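Local structure of 2-amino-4-hydroxy-6-hydroxymethyldihydropteridine pyrophosphokinase (1CBK) at residues Ala22-Ala25 with Ile26-Ser30; Leu70-Glu73 with Leu74-Ile77. The protein probably catalyses the transfer of pyrophosphate from ATP to 6-hydroxymethyl-7,8-dihydropterin, a step in folate biosynthesis. One frame throughout, in Å; residues are numbered along the deposited sequence.

Contact 1: Ala22-Ala25 with Ile26-Ser30; sequences ALKA and ISQLS
S27 turns its hydroxyl back on the helix it belongs to and donates it to the carbonyl of K24, with OG 2.6 Å from K24 O. The torsion that allows this sets OG between the backbone N and the carbonyl carbon (chi1 75°), and serine suits the place because its short arm reaches a main-chain oxygen one turn back. OG approaches from the side, at 123° to the C=O bond and 21° out of the carbonyl plane. K24 O is shared, since Q28 N gives it a weak second bond at 3.2 Å. The same N also bonds A25 O at 3.1 Å, coming from above that carbonyl's plane and not along a lone pair. Beside these bonds the long, exposed side chains of K24 and Q28 run next to each other and point the same way, with K24 CE 4.0 Å from Q28 NE2.

One step further back, the regular helical pattern still holds: I26 N bonds A22 O and S27 N bonds L23 O, each at 2.9 Å. I26 CG1 comes within 3.2 Å of A22 O, while its buried branches pack on L74 and I77 of helix 67-80 and on I61 of strand 54-63. L23 faces T37, F40 and A59 of the sheet; the small A25 lets I77 come close, while A22 touches Q81 and L94. The switch from i to i+4 bonds toward i to i+3 bonds, at A25 to Q28 and I26 to L29, is typical of the C-terminal end of an alpha-helix, here helix 15-27 packed on the antiparallel sheet of the HPPK fold.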
loop_
_atom_site.group_PDB
_atom_site.type_symbol
_atom_site.label_atom_id
_atom_site.label_comp_id
_atom_site.label_asym_id
_atom_site.label_seq_id
_atom_site.Cartn_x
_atom_site.Cartn_y
_atom_site.Cartn_z
ATOM N N ALA A 22 -15.518 -2.834 -18.764
ATOM C CA ALA A 22 -15.233 -3.825 -17.722
ATOM C C ALA A 22 -16.472 -4.127 -16.853
ATOM O O ALA A 22 -16.714 -5.273 -16.477
ATOM C CB ALA A 22 -14.057 -3.375 -16.867
ATOM N N LEU A 23 -17.253 -3.092 -16.553
ATOM C CA LEU A 23 -18.464 -3.230 -15.755
ATOM C C LEU A 23 -19.513 -4.057 -16.508
ATOM O O LEU A 23 -20.187 -4.902 -15.913
ATOM C CB LEU A 23 -18.992 -1.846 -15.358
ATOM C CG LEU A 23 -18.075 -1.215 -14.286
ATOM C CD1 LEU A 23 -18.286 0.275 -14.186
ATOM C CD2 LEU A 23 -18.325 -1.858 -12.928
ATOM N N LYS A 24 -19.630 -3.827 -17.815
ATOM C CA LYS A 24 -20.547 -4.591 -18.645
ATOM C C LYS A 24 -20.111 -6.060 -18.603
ATOM O O LYS A 24 -20.935 -6.947 -18.364
ATOM C CB LYS A 24 -20.516 -4.054 -20.081
ATOM C CG LYS A 24 -21.306 -4.877 -21.130
ATOM C CD LYS A 24 -21.202 -4.181 -22.495
ATOM C CE LYS A 24 -21.944 -4.917 -23.594
ATOM N NZ LYS A 24 -22.185 -4.032 -24.799
ATOM N N ALA A 25 -18.827 -6.329 -18.819
ATOM C CA ALA A 25 -18.337 -7.699 -18.778
ATOM C C ALA A 25 -18.592 -8.375 -17.405
ATOM O O ALA A 25 -19.013 -9.533 -17.359
ATOM C CB ALA A 25 -16.856 -7.757 -19.138
ATOM N N ILE A 26 -18.320 -7.660 -16.307
ATOM C CA ILE A 26 -18.551 -8.187 -14.954
ATOM C C ILE A 26 -20.055 -8.499 -14.766
ATOM O O ILE A 26 -20.419 -9.568 -14.247
ATOM C CB ILE A 26 -18.079 -7.183 -13.858
ATOM C CG1 ILE A 26 -16.544 -7.105 -13.806
ATOM C CG2 ILE A 26 -18.610 -7.592 -12.505
ATOM C CD1 ILE A 26 -15.995 -5.879 -13.029
ATOM N N SER A 27 -20.919 -7.604 -15.244
ATOM C CA SER A 27 -22.358 -7.805 -15.121
ATOM C C SER A 27 -22.857 -9.066 -15.876
ATOM O O SER A 27 -23.891 -9.636 -15.509
ATOM C CB SER A 27 -23.118 -6.569 -15.615
ATOM O OG SER A 27 -23.102 -6.512 -17.025
ATOM N N GLN A 28 -22.114 -9.498 -16.900
ATOM C CA GLN A 28 -22.473 -10.661 -17.725
ATOM C C GLN A 28 -21.891 -12.012 -17.249
ATOM O O GLN A 28 -22.120 -13.034 -17.874
ATOM C CB GLN A 28 -22.067 -10.407 -19.188
ATOM C CG GLN A 28 -22.826 -9.249 -19.833
ATOM C CD GLN A 28 -22.377 -8.961 -21.260
ATOM O OE1 GLN A 28 -21.229 -9.212 -21.627
ATOM N NE2 GLN A 28 -23.265 -8.385 -22.058
ATOM N N LEU A 29 -21.113 -12.002 -16.175
ATOM C CA LEU A 29 -20.527 -13.229 -15.645
ATOM C C LEU A 29 -21.599 -14.202 -15.134
ATOM O O LEU A 29 -22.577 -13.804 -14.514
ATOM C CB LEU A 29 -19.549 -12.896 -14.495
ATOM C CG LEU A 29 -18.238 -12.204 -14.855
ATOM C CD1 LEU A 29 -17.453 -11.912 -13.584
ATOM C CD2 LEU A 29 -17.443 -13.071 -15.820
ATOM N N SER A 30 -21.407 -15.485 -15.406
ATOM C CA SER A 30 -22.344 -16.495 -14.930
ATOM C C SER A 30 -22.343 -16.448 -13.411
ATOM O O SER A 30 -21.312 -16.155 -12.798
ATOM C CB SER A 30 -21.883 -17.893 -15.327
ATOM O OG SER A 30 -21.808 -18.033 -16.731
#

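Contact 2: Leu70-Glu73 with Leu74-Ile77; sequences LLDE and LQRI
The carboxylate of E73 meets the guanidinium of R76 at the latter's edge, near its plane, with OE1 3.0 Å from NH1. The two flat groups are turned 41° apart, and the N-H points well off the line to OE1 (123°), which makes this a salt bridge with a weak hydrogen bond. E73 bends at chi2 (-53°) to bring its acid alongside R76, whose chain runs extended to NE. A water sits between the partners: it accepts from R76 NH1 at 2.8 Å and donates both to E73 OE1 and to E73 O. E73 O thus takes the water as well as the helical bond from I77 N.

The amide of Q75 is the other flat group. L71 crosses it obliquely, CG lying 3.9 Å from Q75 CD, so that leucine packs on the amide while the methylenes of Q75 ride over L71 O. D72 OD1 makes its salt bridge with R110 NH2.

On the buried side L70 and L74 pack one turn apart, L70 CD1 4.4 Å from L74 CG, and both reach I98 of strand 95-101. The four i to i+4 backbone bonds keep the helix regular, and the four-residue spacing sets both leucines on the same face. Bridged directly and through water, the acid and base would be expected to partly neutralise each other at this polar surface of an amphipathic helix.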
loop_
_atom_site.group_PDB
_atom_site.type_symbol
_atom_site.label_atom_id
_atom_site.label_comp_id
_atom_site.label_asym_id
_atom_site.label_seq_id
_atom_site.Cartn_x
_atom_site.Cartn_y
_atom_site.Cartn_z
ATOM N N LEU A 70 -13.579 -16.355 -9.507
ATOM C CA LEU A 70 -13.870 -14.948 -9.720
ATOM C C LEU A 70 -12.576 -14.284 -10.242
ATOM O O LEU A 70 -12.637 -13.469 -11.168
ATOM C CB LEU A 70 -14.333 -14.281 -8.423
ATOM C CG LEU A 70 -14.593 -12.766 -8.488
ATOM C CD1 LEU A 70 -15.680 -12.462 -9.550
ATOM C CD2 LEU A 70 -15.015 -12.257 -7.089
ATOM N N LEU A 71 -11.422 -14.617 -9.650
ATOM C CA LEU A 71 -10.137 -14.068 -10.097
ATOM C C LEU A 71 -9.889 -14.467 -11.566
ATOM O O LEU A 71 -9.482 -13.625 -12.379
ATOM C CB LEU A 71 -8.945 -14.559 -9.228
ATOM C CG LEU A 71 -7.554 -14.023 -9.676
ATOM C CD1 LEU A 71 -7.532 -12.501 -9.609
ATOM C CD2 LEU A 71 -6.409 -14.593 -8.834
ATOM N N ASP A 72 -10.083 -15.751 -11.884
ATOM C CA ASP A 72 -9.902 -16.240 -13.256
ATOM C C ASP A 72 -10.722 -15.413 -14.237
ATOM O O ASP A 72 -10.234 -15.044 -15.304
ATOM C CB ASP A 72 -10.366 -17.686 -13.387
ATOM C CG ASP A 72 -9.367 -18.674 -12.856
ATOM O OD1 ASP A 72 -8.205 -18.302 -12.631
ATOM O OD2 ASP A 72 -9.761 -19.845 -12.672
ATOM N N GLU A 73 -11.982 -15.176 -13.884
ATOM C CA GLU A 73 -12.900 -14.398 -14.710
ATOM C C GLU A 73 -12.474 -12.954 -14.848
ATOM O O GLU A 73 -12.566 -12.394 -15.933
ATOM C CB GLU A 73 -14.330 -14.477 -14.162
ATOM C CG GLU A 73 -15.012 -15.844 -14.370
ATOM C CD GLU A 73 -14.982 -16.307 -15.834
ATOM O OE1 GLU A 73 -15.698 -15.720 -16.674
ATOM O OE2 GLU A 73 -14.236 -17.255 -16.150
ATOM N N LEU A 74 -12.007 -12.327 -13.769
ATOM C CA LEU A 74 -11.576 -10.935 -13.880
ATOM C C LEU A 74 -10.336 -10.834 -14.772
ATOM O O LEU A 74 -10.175 -9.870 -15.518
ATOM C CB LEU A 74 -11.296 -10.324 -12.510
ATOM C CG LEU A 74 -12.500 -10.237 -11.580
ATOM C CD1 LEU A 74 -12.032 -9.633 -10.255
ATOM C CD2 LEU A 74 -13.632 -9.394 -12.208
ATOM N N GLN A 75 -9.441 -11.809 -14.662
ATOM C CA GLN A 75 -8.226 -11.820 -15.472
ATOM C C GLN A 75 -8.589 -12.056 -16.946
ATOM O O GLN A 75 -7.963 -11.489 -17.841
ATOM C CB GLN A 75 -7.227 -12.864 -14.955
ATOM C CG GLN A 75 -6.725 -12.540 -13.545
ATOM C CD GLN A 75 -5.691 -13.519 -13.021
ATOM O OE1 GLN A 75 -4.715 -13.121 -12.393
ATOM N NE2 GLN A 75 -5.900 -14.792 -13.261
ATOM N N ARG A 76 -9.613 -12.876 -17.176
ATOM C CA ARG A 76 -10.092 -13.154 -18.538
ATOM C C ARG A 76 -10.647 -11.867 -19.141
ATOM O O ARG A 76 -10.372 -11.558 -20.303
ATOM C CB ARG A 76 -11.167 -14.223 -18.507
ATOM C CG ARG A 76 -11.739 -14.606 -19.856
ATOM C CD ARG A 76 -12.684 -15.778 -19.688
ATOM N NE ARG A 76 -13.587 -15.936 -20.822
ATOM C CZ ARG A 76 -14.907 -15.745 -20.766
ATOM N NH1 ARG A 76 -15.482 -15.381 -19.626
ATOM N NH2 ARG A 76 -15.657 -15.919 -21.853
ATOM N N ILE A 77 -11.396 -11.103 -18.340
ATOM C CA ILE A 77 -11.953 -9.847 -18.801
ATOM C C ILE A 77 -10.821 -8.876 -19.149
ATOM O O ILE A 77 -10.885 -8.205 -20.176
ATOM C CB ILE A 77 -12.920 -9.230 -17.758
ATOM C CG1 ILE A 77 -14.221 -10.034 -17.723
ATOM C CG2 ILE A 77 -13.189 -7.733 -18.069
ATOM C CD1 ILE A 77 -15.110 -9.734 -16.511
HETATM O O HOH W 1 -14.531 -13.695 -17.646
#

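Contacts 1 and 2 lie in series along the chain, about 10 Å apart between their centres, on helices 15-27 and 67-80, which pack against each other on the antiparallel sheet. Apolar chains join them: A25 CB comes within 3.7 Å of I77 CD1, and I26 CG1 within 4.0 Å of L74 CD2. At the end of helix 15-27, L29 CD2 lies 3.3 Å from E73 OE1, so the oxygen that pairs with R76 also touches a leucine of contact 1. Neither contact lines the pterin pocket; the side chain of A22 is about 12 Å from the bound 7,8-dihydro-7,7-dimethyl-6-hydroxypterin. Both belong to the helical layer on the sheet.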